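Local coordinates for protein cysteine desulfurase (Fervidobacterium islandicum, PDB 6A6E) that probably frees sulfur from L-cysteine with the aid of pyridoxal-5'-phosphate, acting as the SufS-type cysteine desulfurase of a Suf sulfur-mobilising system, at residues 96-101 and 281-286; 105-110 and 134-139; 230-235 and 243-248. All coordinates share one frame; numbering follows the deposited sequence.

Overall arrangement
All three contacts are buried, and they lie in and around the seven-stranded mixed sheet of the pyridoxal-phosphate-binding domain. Contact 3 is the most central, its centre about 8 Å from the centre of the chain, and is a regular hairpin rich in backbone hydrogen bonds, with the cofactor phosphate at one end. Strand 244-248 of that hairpin also pairs with strand 97-100, an edge strand of the sheet within this chain, which carries contact 1; there a carboxylate and a water tie the strand to a loop. Contact 2, without hydrogen bonds between its segments, packs a helix on a helix start. Its Ile107 also rests on Val231 of the hairpin. All three reach the second subunit, contact 3 through His235.

Contact 1 (96-101 and 281-286)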
ATOM      1  N   GLU A  96       4.221  14.652  11.967  1.00 18.12           N
ATOM      2  CA  GLU A  96       5.474  14.046  11.543  1.00 18.00           C
ATOM      3  C   GLU A  96       5.352  12.561  11.120  1.00 17.39           C
ATOM      4  O   GLU A  96       6.364  11.923  10.728  1.00 16.54           O
ATOM      5  CB  GLU A  96       6.516  14.187  12.704  1.00 18.95           C
ATOM      6  CG  GLU A  96       6.746  15.645  13.084  1.00 20.72           C
ATOM      7  CD  GLU A  96       7.755  15.835  14.225  1.00 21.33           C
ATOM      8  OE1 GLU A  96       7.657  15.134  15.259  1.00 22.07           O
ATOM      9  OE2 GLU A  96       8.659  16.667  14.032  1.00 19.47           O
ATOM     10  N   ILE A  97       4.148  12.019  11.248  1.00 16.31           N
ATOM     11  CA  ILE A  97       3.861  10.649  10.868  1.00 15.56           C
ATOM     12  C   ILE A  97       3.119  10.619   9.516  1.00 16.61           C
ATOM     13  O   ILE A  97       2.001  11.180   9.372  1.00 16.32           O
ATOM     14  CB  ILE A  97       3.014  10.027  11.926  1.00 15.18           C
ATOM     15  CG1 ILE A  97       3.772  10.005  13.279  1.00 15.93           C
ATOM     16  CG2 ILE A  97       2.626   8.591  11.601  1.00 15.69           C
ATOM     17  CD1 ILE A  97       5.137   9.303  13.277  1.00 15.10           C
ATOM     18  N   ILE A  98       3.754   9.969   8.540  1.00 14.63           N
ATOM     19  CA  ILE A  98       3.188   9.730   7.244  1.00 16.27           C
ATOM     20  C   ILE A  98       2.959   8.255   7.039  1.00 15.61           C
ATOM     21  O   ILE A  98       3.863   7.473   7.271  1.00 15.68           O
ATOM     22  CB  ILE A  98       4.148  10.250   6.202  1.00 17.76           C
ATOM     23  CG1 ILE A  98       4.356  11.761   6.521  1.00 19.59           C
ATOM     24  CG2 ILE A  98       3.590  10.044   4.818  1.00 16.96           C
ATOM     25  CD1 ILE A  98       5.650  12.219   5.958  1.00 23.26           C
ATOM     26  N   PHE A  99       1.732   7.880   6.677  1.00 14.53           N
ATOM     27  CA  PHE A  99       1.422   6.478   6.345  1.00 15.88           C
ATOM     28  C   PHE A  99       1.858   6.189   4.898  1.00 15.83           C
ATOM     29  O   PHE A  99       1.694   7.024   3.978  1.00 17.74           O
ATOM     30  CB  PHE A  99      -0.049   6.109   6.582  1.00 14.61           C
ATOM     31  CG  PHE A  99      -0.428   6.020   8.015  1.00 14.56           C
ATOM     32  CD1 PHE A  99       0.140   5.067   8.837  1.00 14.44           C
ATOM     33  CD2 PHE A  99      -1.400   6.862   8.548  1.00 15.43           C
ATOM     34  CE1 PHE A  99      -0.249   4.930  10.141  1.00 13.97           C
ATOM     35  CE2 PHE A  99      -1.757   6.784   9.871  1.00 15.34           C
ATOM     36  CZ  PHE A  99      -1.181   5.808  10.675  1.00 15.87           C
ATOM     37  N   THR A 100       2.580   5.073   4.753  1.00 15.29           N
ATOM     38  CA  THR A 100       3.006   4.538   3.477  1.00 14.14           C
ATOM     39  C   THR A 100       2.578   3.070   3.294  1.00 14.03           C
ATOM     40  O   THR A 100       1.831   2.496   4.134  1.00 13.90           O
ATOM     41  CB  THR A 100       4.542   4.592   3.420  1.00 15.70           C
ATOM     42  OG1 THR A 100       5.074   3.663   4.369  1.00 14.60           O
ATOM     43  CG2 THR A 100       5.072   6.055   3.771  1.00 17.26           C
ATOM     44  N   SER A 101       3.058   2.439   2.225  1.00 14.23           N
ATOM     45  CA  SER A 101       2.809   0.999   1.964  1.00 14.97           C
ATOM     46  C   SER A 101       3.807   0.101   2.692  1.00 13.97           C
ATOM     47  O   SER A 101       3.589  -1.122   2.766  1.00 13.62           O
ATOM     48  CB  SER A 101       2.811   0.720   0.487  1.00 15.53           C
ATOM     49  OG  SER A 101       4.125   0.855  -0.039  1.00 15.06           O
ATOM     50  N   TYR A 281      -0.592  15.612   5.374  1.00 17.47           N
ATOM     51  CA  TYR A 281      -1.436  15.264   4.222  1.00 18.27           C
ATOM     52  C   TYR A 281      -0.734  15.524   2.910  1.00 19.34           C
ATOM     53  O   TYR A 281      -0.993  14.856   1.885  1.00 16.75           O
ATOM     54  CB  TYR A 281      -2.753  16.059   4.283  1.00 19.50           C
ATOM     55  CG  TYR A 281      -3.467  16.018   5.625  1.00 22.67           C
ATOM     56  CD1 TYR A 281      -3.893  14.796   6.192  1.00 24.55           C
ATOM     57  CD2 TYR A 281      -3.701  17.185   6.345  1.00 26.84           C
ATOM     58  CE1 TYR A 281      -4.496  14.771   7.423  1.00 23.69           C
ATOM     59  CE2 TYR A 281      -4.333  17.153   7.581  1.00 27.84           C
ATOM     60  CZ  TYR A 281      -4.731  15.951   8.092  1.00 28.07           C
ATOM     61  OH  TYR A 281      -5.353  15.959   9.301  1.00 39.35           O
ATOM     62  N   ARG A 282       0.168  16.498   2.928  1.00 17.17           N
ATOM     63  CA  ARG A 282       1.088  16.714   1.815  1.00 18.12           C
ATOM     64  C   ARG A 282       1.764  15.476   1.233  1.00 16.65           C
ATOM     65  O   ARG A 282       2.097  15.450   0.012  1.00 15.49           O
ATOM     66  CB  ARG A 282       2.170  17.704   2.257  1.00 21.31           C
ATOM     67  CG  ARG A 282       3.218  18.008   1.230  1.00 25.08           C
ATOM     68  CD  ARG A 282       4.226  19.046   1.778  1.00 32.18           C
ATOM     69  NE  ARG A 282       3.466  20.228   2.056  1.00 42.37           N
ATOM     70  CZ  ARG A 282       3.904  21.297   2.707  1.00 52.92           C
ATOM     71  NH1 ARG A 282       5.159  21.375   3.182  1.00 55.90           N
ATOM     72  NH2 ARG A 282       3.041  22.288   2.884  1.00 46.45           N
ATOM     73  N   PHE A 283       2.034  14.484   2.087  1.00 14.48           N
ATOM     74  CA  PHE A 283       2.788  13.316   1.690  1.00 15.94           C
ATOM     75  C   PHE A 283       1.958  12.035   1.608  1.00 16.85           C
ATOM     76  O   PHE A 283       2.532  10.952   1.486  1.00 17.33           O
ATOM     77  CB  PHE A 283       3.992  13.113   2.612  1.00 15.72           C
ATOM     78  CG  PHE A 283       4.924  14.288   2.609  1.00 17.64           C
ATOM     79  CD1 PHE A 283       5.642  14.569   1.493  1.00 19.04           C
ATOM     80  CD2 PHE A 283       4.978  15.161   3.670  1.00 18.97           C
ATOM     81  CE1 PHE A 283       6.472  15.647   1.430  1.00 22.70           C
ATOM     82  CE2 PHE A 283       5.818  16.270   3.631  1.00 21.43           C
ATOM     83  CZ  PHE A 283       6.569  16.519   2.496  1.00 21.03           C
ATOM     84  N   GLU A 284       0.636  12.198   1.625  1.00 15.49           N
ATOM     85  CA  GLU A 284      -0.350  11.121   1.378  1.00 15.61           C
ATOM     86  C   GLU A 284      -1.208  11.349   0.129  1.00 15.46           C
ATOM     87  O   GLU A 284      -2.146  12.078   0.168  1.00 16.13           O
ATOM     88  CB  GLU A 284      -1.229  10.913   2.626  1.00 16.02           C
ATOM     89  CG  GLU A 284      -0.376  10.357   3.791  1.00 16.87           C
ATOM     90  CD  GLU A 284      -1.089  10.119   5.135  1.00 18.01           C
ATOM     91  OE1 GLU A 284      -2.351  10.210   5.224  1.00 17.24           O
ATOM     92  OE2 GLU A 284      -0.367   9.738   6.093  1.00 14.98           O
ATOM     93  N   ALA A 285      -0.801  10.747  -0.980  1.00 13.67           N
ATOM     94  CA  ALA A 285      -1.443  10.890  -2.257  1.00 15.31           C
ATOM     95  C   ALA A 285      -2.479   9.812  -2.488  1.00 14.74           C
ATOM     96  O   ALA A 285      -2.164   8.633  -2.434  1.00 16.77           O
ATOM     97  CB  ALA A 285      -0.397  10.907  -3.372  1.00 16.54           C
ATOM     98  N   GLY A 286      -3.715  10.234  -2.711  1.00 14.24           N
ATOM     99  CA  GLY A 286      -4.838   9.332  -2.955  1.00 15.82           C
ATOM    100  C   GLY A 286      -5.272   8.550  -1.702  1.00 14.49           C
ATOM    101  O   GLY A 286      -4.870   8.806  -0.586  1.00 15.60           O
TER
HETATM  102  O   HOH W   1       2.520   8.222   1.491  1.00 22.02           O
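Ile98 and Phe283 have the nearest CA atoms across the contact, 6.6 Å apart. Residues 97-100 form one of the two edge strands, within this chain, of the large-domain sheet of a fold-type I pyridoxal-phosphate enzyme, and 281-286 is the loop passing beside it before helix 290-306, its Gly286 touching a bound pyridoxal-5'-phosphate. No backbone bond joins them. Instead a water donates to both Phe99 O and Phe283 O, the latter at 2.7 Å.

The polar link is Glu284, whose side chain is extended beyond CG and runs alongside Phe99, its carboxylate turned 40° from the ring plane. Phe99 N donates to Glu284 OE2 at 2.9 Å in a nearly straight bond (166°), arriving on the anti side and 29° out of the carboxylate plane. Arg83 of helix 70-90 forms a salt bridge to the same oxygen, and Tyr79 OH binds OE1, so both buried oxygens have partners. An alanine in place of Glu284 would probably leave the Phe99 N-H and the Arg83 charge without this partner. Ile98 CG2 lies against the Phe283 carbonyl, 3.6 Å from O, and its CD1 makes the apolar contact, approaching the Phe283 ring obliquely, 3.8 Å from CD2.

Contact 2 (105-110 and 134-139); sequences MGINFL and HANLVP
Ile107 and Asn136 cross at about a right angle, as do Asn108 and Pro139, and these two crossings, with Ile107 against the Ala135 carbonyl, make up the contact. The Ile107 side chain leaves its helix toward the other segment. With CG2 anti to its backbone N (CG1 at chi1 -61°), that methyl is aimed at the backbone and comes within 3.2 Å of Ala135 O, a close approach. The other branch ends in CD1, which meets Asn136 OD1 at 3.4 Å. The amide is not held by this apolar neighbour: OD1 is hydrogen-bonded to Ser181 OG and to Trp140 NE1, and ND2 to Glu132, which fixes its rotation.

In the fold-type I large domain, helix 103-116 here packs against the 3-10 turn and first residues of helix 138-147, and Ala135 of that turn lines the cofactor pocket. His134 O accepts from both Leu137 N and Val138 N, closing the turn into the helix start.

Pro139 CG lies 4.0 Å from Ile107 CG2, on the flank of the isoleucine. The Asn108 amide passes across the same proline, OD1 3.9 Å from Pro139 CB, while its ND2 is hydrogen-bonded to Thr104 O and to Tyr261 O of the second subunit.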
ATOM      1  N   MET A 105       8.798   1.368   0.441  1.00 14.38           N
ATOM      2  CA  MET A 105       8.271   2.621  -0.139  1.00 16.54           C
ATOM      3  C   MET A 105       8.869   3.851   0.547  1.00 14.77           C
ATOM      4  O   MET A 105       9.257   4.815  -0.101  1.00 13.67           O
ATOM      5  CB  MET A 105       6.726   2.694  -0.077  1.00 18.31           C
ATOM      6  CG  MET A 105       6.184   4.134  -0.269  1.00 21.77           C
ATOM      7  SD  MET A 105       4.398   4.257  -0.519  1.00 28.42           S
ATOM      8  CE  MET A 105       4.080   6.025  -0.217  1.00 32.84           C
ATOM      9  N   GLY A 106       8.887   3.854   1.870  1.00 13.99           N
ATOM     10  CA  GLY A 106       9.543   4.920   2.636  1.00 14.81           C
ATOM     11  C   GLY A 106      10.940   5.301   2.207  1.00 14.80           C
ATOM     12  O   GLY A 106      11.223   6.472   2.027  1.00 18.22           O
ATOM     13  N   ILE A 107      11.808   4.328   1.996  1.00 15.29           N
ATOM     14  CA  ILE A 107      13.152   4.599   1.538  1.00 15.38           C
ATOM     15  C   ILE A 107      13.113   5.190   0.139  1.00 17.11           C
ATOM     16  O   ILE A 107      13.849   6.143  -0.191  1.00 16.04           O
ATOM     17  CB  ILE A 107      14.112   3.370   1.584  1.00 16.85           C
ATOM     18  CG1 ILE A 107      14.305   2.816   3.006  1.00 19.00           C
ATOM     19  CG2 ILE A 107      15.500   3.712   1.033  1.00 16.13           C
ATOM     20  CD1 ILE A 107      15.094   3.739   3.891  1.00 23.80           C
ATOM     21  N   ASN A 108      12.308   4.599  -0.729  1.00 15.98           N
ATOM     22  CA  ASN A 108      12.215   5.146  -2.090  1.00 16.04           C
ATOM     23  C   ASN A 108      11.718   6.603  -2.070  1.00 15.84           C
ATOM     24  O   ASN A 108      12.201   7.432  -2.851  1.00 16.05           O
ATOM     25  CB  ASN A 108      11.313   4.281  -2.980  1.00 15.40           C
ATOM     26  CG  ASN A 108      12.021   3.050  -3.503  1.00 14.88           C
ATOM     27  OD1 ASN A 108      12.639   3.095  -4.587  1.00 16.52           O
ATOM     28  ND2 ASN A 108      11.978   1.941  -2.736  1.00 12.98           N
ATOM     29  N   PHE A 109      10.746   6.888  -1.198  1.00 15.83           N
ATOM     30  CA  PHE A 109      10.181   8.210  -1.016  1.00 15.85           C
ATOM     31  C   PHE A 109      11.345   9.185  -0.683  1.00 16.49           C
ATOM     32  O   PHE A 109      11.484  10.271  -1.292  1.00 14.85           O
ATOM     33  CB  PHE A 109       9.133   8.106   0.074  1.00 17.87           C
ATOM     34  CG  PHE A 109       8.543   9.396   0.580  1.00 20.94           C
ATOM     35  CD1 PHE A 109       9.324  10.486   0.974  1.00 25.58           C
ATOM     36  CD2 PHE A 109       7.182   9.445   0.838  1.00 27.71           C
ATOM     37  CE1 PHE A 109       8.754  11.641   1.501  1.00 27.11           C
ATOM     38  CE2 PHE A 109       6.598  10.594   1.377  1.00 28.71           C
ATOM     39  CZ  PHE A 109       7.398  11.703   1.681  1.00 26.82           C
ATOM     40  N   LEU A 110      12.202   8.788   0.242  1.00 14.81           N
ATOM     41  CA  LEU A 110      13.291   9.680   0.682  1.00 16.92           C
ATOM     42  C   LEU A 110      14.311   9.961  -0.430  1.00 18.22           C
ATOM     43  O   LEU A 110      14.668  11.112  -0.628  1.00 19.08           O
ATOM     44  CB  LEU A 110      13.954   9.135   1.950  1.00 16.04           C
ATOM     45  CG  LEU A 110      13.026   9.193   3.136  1.00 17.24           C
ATOM     46  CD1 LEU A 110      13.620   8.541   4.357  1.00 19.43           C
ATOM     47  CD2 LEU A 110      12.710  10.660   3.470  1.00 19.20           C
ATOM     48  N   HIS A 134      18.388  -4.898   0.927  1.00 16.94           N
ATOM     49  CA  HIS A 134      18.201  -4.350  -0.426  1.00 17.29           C
ATOM     50  C   HIS A 134      17.330  -3.087  -0.433  1.00 16.33           C
ATOM     51  O   HIS A 134      17.570  -2.193  -1.218  1.00 15.56           O
ATOM     52  CB  HIS A 134      17.613  -5.409  -1.381  1.00 16.85           C
ATOM     53  CG  HIS A 134      18.590  -6.494  -1.694  1.00 18.44           C
ATOM     54  ND1 HIS A 134      18.216  -7.735  -2.182  1.00 17.89           N
ATOM     55  CD2 HIS A 134      19.924  -6.557  -1.473  1.00 17.36           C
ATOM     56  CE1 HIS A 134      19.295  -8.493  -2.297  1.00 18.68           C
ATOM     57  NE2 HIS A 134      20.339  -7.804  -1.850  1.00 17.44           N
ATOM     58  N   ALA A 135      16.343  -3.031   0.446  1.00 16.23           N
ATOM     59  CA  ALA A 135      15.439  -1.844   0.541  1.00 16.44           C
ATOM     60  C   ALA A 135      16.129  -0.529   0.870  1.00 16.43           C
ATOM     61  O   ALA A 135      15.677   0.561   0.456  1.00 15.09           O
ATOM     62  CB  ALA A 135      14.399  -2.112   1.574  1.00 14.60           C
ATOM     63  N   ASN A 136      17.223  -0.643   1.630  1.00 17.46           N
ATOM     64  CA  ASN A 136      18.084   0.508   1.971  1.00 18.08           C
ATOM     65  C   ASN A 136      19.442   0.455   1.251  1.00 18.84           C
ATOM     66  O   ASN A 136      20.453   1.003   1.735  1.00 21.64           O
ATOM     67  CB  ASN A 136      18.274   0.618   3.495  1.00 17.79           C
ATOM     68  CG  ASN A 136      18.724   2.022   3.916  1.00 19.32           C
ATOM     69  OD1 ASN A 136      18.396   3.005   3.252  1.00 15.63           O
ATOM     70  ND2 ASN A 136      19.446   2.111   5.043  1.00 18.96           N
ATOM     71  N   LEU A 137      19.465  -0.150   0.061  1.00 20.03           N
ATOM     72  CA  LEU A 137      20.685  -0.283  -0.707  1.00 19.22           C
ATOM     73  C   LEU A 137      20.372  -0.064  -2.183  1.00 20.10           C
ATOM     74  O   LEU A 137      20.872   0.889  -2.785  1.00 18.57           O
ATOM     75  CB  LEU A 137      21.430  -1.593  -0.405  1.00 19.56           C
ATOM     76  CG  LEU A 137      22.818  -1.763  -1.057  1.00 19.67           C
ATOM     77  CD1 LEU A 137      23.713  -2.643  -0.221  1.00 22.50           C
ATOM     78  CD2 LEU A 137      22.721  -2.338  -2.442  1.00 21.20           C
ATOM     79  N   VAL A 138      19.488  -0.865  -2.742  1.00 18.24           N
ATOM     80  CA  VAL A 138      19.199  -0.768  -4.160  1.00 17.15           C
ATOM     81  C   VAL A 138      18.649   0.577  -4.580  1.00 17.07           C
ATOM     82  O   VAL A 138      19.058   1.054  -5.630  1.00 18.59           O
ATOM     83  CB  VAL A 138      18.249  -1.870  -4.643  1.00 19.68           C
ATOM     84  CG1 VAL A 138      18.068  -1.803  -6.157  1.00 19.85           C
ATOM     85  CG2 VAL A 138      18.823  -3.204  -4.214  1.00 21.61           C
ATOM     86  N   PRO A 139      17.775   1.229  -3.788  1.00 14.36           N
ATOM     87  CA  PRO A 139      17.365   2.523  -4.323  1.00 15.07           C
ATOM     88  C   PRO A 139      18.539   3.514  -4.496  1.00 17.16           C
ATOM     89  O   PRO A 139      18.616   4.217  -5.491  1.00 20.74           O
ATOM     90  CB  PRO A 139      16.363   3.057  -3.283  1.00 14.43           C
ATOM     91  CG  PRO A 139      15.922   1.898  -2.474  1.00 15.01           C
ATOM     92  CD  PRO A 139      17.051   0.885  -2.548  1.00 15.51           C
TER

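Contact 3 (230-235 and 243-248). With PLP (pyridoxal-5'-phosphate), chain E.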
ATOM      1  N   LEU A 230      12.841   8.181  10.066  1.00 18.23           N
ATOM      2  CA  LEU A 230      12.791   6.758  10.387  1.00 18.45           C
ATOM      3  C   LEU A 230      11.627   6.070   9.608  1.00 17.48           C
ATOM      4  O   LEU A 230      10.530   6.617   9.515  1.00 17.94           O
ATOM      5  CB  LEU A 230      12.573   6.558  11.879  1.00 18.20           C
ATOM      6  CG  LEU A 230      12.646   5.119  12.411  1.00 22.10           C
ATOM      7  CD1 LEU A 230      13.682   4.973  13.490  1.00 25.59           C
ATOM      8  CD2 LEU A 230      11.311   4.695  12.989  1.00 24.30           C
ATOM      9  N   VAL A 231      11.859   4.841   9.152  1.00 15.50           N
ATOM     10  CA  VAL A 231      10.847   4.063   8.470  1.00 15.80           C
ATOM     11  C   VAL A 231      10.664   2.681   9.116  1.00 16.41           C
ATOM     12  O   VAL A 231      11.633   2.091   9.575  1.00 15.92           O
ATOM     13  CB  VAL A 231      11.202   3.911   6.996  1.00 15.78           C
ATOM     14  CG1 VAL A 231      11.168   5.273   6.281  1.00 16.33           C
ATOM     15  CG2 VAL A 231      12.557   3.239   6.775  1.00 17.77           C
ATOM     16  N   PHE A 232       9.450   2.138   9.085  1.00 15.09           N
ATOM     17  CA  PHE A 232       9.245   0.757   9.452  1.00 15.21           C
ATOM     18  C   PHE A 232       7.966   0.204   8.783  1.00 15.83           C
ATOM     19  O   PHE A 232       7.179   0.982   8.215  1.00 14.57           O
ATOM     20  CB  PHE A 232       9.247   0.609  11.013  1.00 16.58           C
ATOM     21  CG  PHE A 232       8.017   1.176  11.730  1.00 16.73           C
ATOM     22  CD1 PHE A 232       7.990   2.483  12.207  1.00 16.95           C
ATOM     23  CD2 PHE A 232       6.924   0.360  11.993  1.00 17.41           C
ATOM     24  CE1 PHE A 232       6.874   2.978  12.873  1.00 17.33           C
ATOM     25  CE2 PHE A 232       5.831   0.841  12.655  1.00 19.57           C
ATOM     26  CZ  PHE A 232       5.813   2.164  13.125  1.00 17.73           C
ATOM     27  N   SER A 233       7.738  -1.111   8.918  1.00 14.74           N
ATOM     28  CA  SER A 233       6.635  -1.801   8.280  1.00 14.48           C
ATOM     29  C   SER A 233       5.726  -2.403   9.335  1.00 15.45           C
ATOM     30  O   SER A 233       6.188  -3.065  10.312  1.00 15.59           O
ATOM     31  CB  SER A 233       7.141  -2.945   7.390  1.00 15.10           C
ATOM     32  OG  SER A 233       7.980  -2.514   6.317  1.00 16.74           O
ATOM     33  N   GLY A 234       4.414  -2.246   9.093  1.00 15.63           N
ATOM     34  CA  GLY A 234       3.394  -2.779   9.975  1.00 15.34           C
ATOM     35  C   GLY A 234       3.427  -4.287  10.172  1.00 15.63           C
ATOM     36  O   GLY A 234       3.161  -4.771  11.306  1.00 16.24           O
ATOM     37  N   HIS A 235       3.738  -5.021   9.091  1.00 15.82           N
ATOM     38  CA  HIS A 235       3.554  -6.503   9.078  1.00 16.32           C
ATOM     39  C   HIS A 235       4.576  -7.222   9.967  1.00 16.42           C
ATOM     40  O   HIS A 235       4.326  -8.384  10.326  1.00 15.32           O
ATOM     41  CB  HIS A 235       3.545  -7.154   7.677  1.00 14.72           C
ATOM     42  CG  HIS A 235       4.858  -7.054   6.951  1.00 14.23           C
ATOM     43  ND1 HIS A 235       5.777  -8.087   6.928  1.00 13.45           N
ATOM     44  CD2 HIS A 235       5.383  -6.051   6.193  1.00 12.39           C
ATOM     45  CE1 HIS A 235       6.839  -7.697   6.233  1.00 13.20           C
ATOM     46  NE2 HIS A 235       6.622  -6.457   5.791  1.00 13.53           N
ATOM     47  N   ILE A 243       0.863  -1.607   4.955  1.00 12.32           N
ATOM     48  CA  ILE A 243       0.933  -0.396   5.766  1.00 12.37           C
ATOM     49  C   ILE A 243       2.320  -0.225   6.333  1.00 12.39           C
ATOM     50  O   ILE A 243       2.933  -1.152   6.831  1.00 12.14           O
ATOM     51  CB  ILE A 243      -0.159  -0.325   6.816  1.00 12.69           C
ATOM     52  CG1 ILE A 243      -0.192   1.068   7.475  1.00 12.66           C
ATOM     53  CG2 ILE A 243      -0.059  -1.422   7.854  1.00 13.75           C
ATOM     54  CD1 ILE A 243      -0.749   2.166   6.618  1.00 12.37           C
ATOM     55  N   GLY A 244       2.884   0.947   6.106  1.00 12.15           N
ATOM     56  CA  GLY A 244       4.136   1.341   6.771  1.00 12.07           C
ATOM     57  C   GLY A 244       4.012   2.758   7.317  1.00 11.95           C
ATOM     58  O   GLY A 244       2.968   3.449   7.135  1.00 11.18           O
ATOM     59  N   VAL A 245       5.103   3.204   7.920  1.00 11.83           N
ATOM     60  CA  VAL A 245       5.238   4.493   8.542  1.00 12.83           C
ATOM     61  C   VAL A 245       6.497   5.157   8.127  1.00 13.51           C
ATOM     62  O   VAL A 245       7.589   4.533   8.049  1.00 13.21           O
ATOM     63  CB  VAL A 245       5.246   4.375  10.094  1.00 13.75           C
ATOM     64  CG1 VAL A 245       5.559   5.730  10.745  1.00 14.25           C
ATOM     65  CG2 VAL A 245       3.899   3.892  10.535  1.00 14.10           C
ATOM     66  N   LEU A 246       6.373   6.449   7.863  1.00 15.67           N
ATOM     67  CA  LEU A 246       7.568   7.310   7.695  1.00 15.75           C
ATOM     68  C   LEU A 246       7.434   8.432   8.677  1.00 15.96           C
ATOM     69  O   LEU A 246       6.418   9.187   8.655  1.00 15.11           O
ATOM     70  CB  LEU A 246       7.676   7.865   6.296  1.00 18.55           C
ATOM     71  CG  LEU A 246       8.639   9.043   6.041  1.00 22.11           C
ATOM     72  CD1 LEU A 246      10.011   8.529   6.040  1.00 24.55           C
ATOM     73  CD2 LEU A 246       8.403   9.537   4.641  1.00 29.23           C
ATOM     74  N   TYR A 247       8.459   8.565   9.505  1.00 15.99           N
ATOM     75  CA  TYR A 247       8.582   9.663  10.466  1.00 16.02           C
ATOM     76  C   TYR A 247       9.564  10.606   9.887  1.00 16.41           C
ATOM     77  O   TYR A 247      10.566  10.163   9.389  1.00 16.42           O
ATOM     78  CB  TYR A 247       9.125   9.245  11.857  1.00 16.56           C
ATOM     79  CG  TYR A 247       9.732  10.419  12.665  1.00 18.08           C
ATOM     80  CD1 TYR A 247       8.931  11.386  13.317  1.00 18.59           C
ATOM     81  CD2 TYR A 247      11.101  10.613  12.699  1.00 20.14           C
ATOM     82  CE1 TYR A 247       9.519  12.457  13.974  1.00 18.82           C
ATOM     83  CE2 TYR A 247      11.699  11.680  13.379  1.00 20.01           C
ATOM     84  CZ  TYR A 247      10.886  12.579  14.020  1.00 20.32           C
ATOM     85  OH  TYR A 247      11.495  13.607  14.662  1.00 21.24           O
ATOM     86  N   GLY A 248       9.299  11.904   9.937  1.00 16.21           N
ATOM     87  CA  GLY A 248      10.334  12.888   9.704  1.00 17.25           C
ATOM     88  C   GLY A 248      10.167  14.119  10.566  1.00 18.43           C
ATOM     89  O   GLY A 248       9.021  14.538  10.876  1.00 19.62           O
TER
HETATM   90  N1  PLP E 501      14.972  -3.466   6.109  1.00 19.48           N
HETATM   91  C2  PLP E 501      15.085  -4.382   7.035  1.00 20.85           C
HETATM   92  C2A PLP E 501      16.263  -4.390   7.949  1.00 22.09           C
HETATM   93  C3  PLP E 501      14.041  -5.405   7.098  1.00 19.44           C
HETATM   94  O3  PLP E 501      14.161  -6.355   8.009  1.00 26.25           O
HETATM   95  C4  PLP E 501      12.886  -5.342   6.204  1.00 19.60           C
HETATM   96  C4A PLP E 501      11.766  -6.262   6.269  1.00 18.76           C
HETATM   97  C5  PLP E 501      12.884  -4.291   5.181  1.00 19.01           C
HETATM   98  C6  PLP E 501      13.940  -3.431   5.218  1.00 19.13           C
HETATM   99  C5A PLP E 501      11.782  -4.174   4.124  1.00 19.80           C
HETATM  100  O4P PLP E 501      10.422  -4.188   4.532  1.00 18.93           O
HETATM  101  P   PLP E 501       9.130  -4.340   3.563  1.00 19.91           P
HETATM  102  O1P PLP E 501       9.058  -3.160   2.679  1.00 17.09           O
HETATM  103  O2P PLP E 501       9.384  -5.673   2.921  1.00 20.06           O
HETATM  104  O3P PLP E 501       8.041  -4.334   4.593  1.00 18.36           O
HETATM  105  O   HOH W   2       2.813  -3.912   6.566  1.00 15.44           O
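Phe232 and Val245 are a hydrogen-bonded pair in the antiparallel hairpin of strands 229-233 and 244-248, whose short segments run at 172° to each other. Leu230 pairs with Tyr247 in the same way, each pair joined by two backbone bonds. Beyond the last pair, Gly234 N donates to Ile243 O at 2.9 Å.

From CB, the Phe232 side chain leaves on the face it shares with Val245, and its CG sits between the backbone N and the carbonyl carbon (chi1 72°), a crowded position that brings the ring back over the partner strand. CD1 is the first ring atom to meet Val245, through CB. Next round the ring, CE1 comes to 3.5 Å from Val245 CB, and at the tip CZ lies 3.7 Å from CG2. Val245 CB thus stands over one face of the ring, 3.9 Å from its centroid, in a CH-pi contact.

Val231 and Leu246 run side by side on the other face, with Val231 CG1 and Leu246 CD1 tightly packed at 3.5 Å. Ser233 follows on that face, opposite Gly244. A side chain at Gly234 would run into Ile243 CG2, consistent with glycine at this bend.

At the strand end Ser233 OG, also bonded to Thr103 OG1, donates a short 2.5 Å bond to the phosphate oxygen O3P of pyridoxal-5'-phosphate, and just beyond, His235 NE2 donates to the same O3P at 2.8 Å. Ser42 OG holds His235 ND1. Thr104 and Gln213, with Thr287 of the second subunit, also hydrogen-bond the cofactor. The grip of Ser233 and His235 on one oxygen would probably hold the phosphate in place and so help position the ring for Lys236, as in this family the likely Schiff-base lysine.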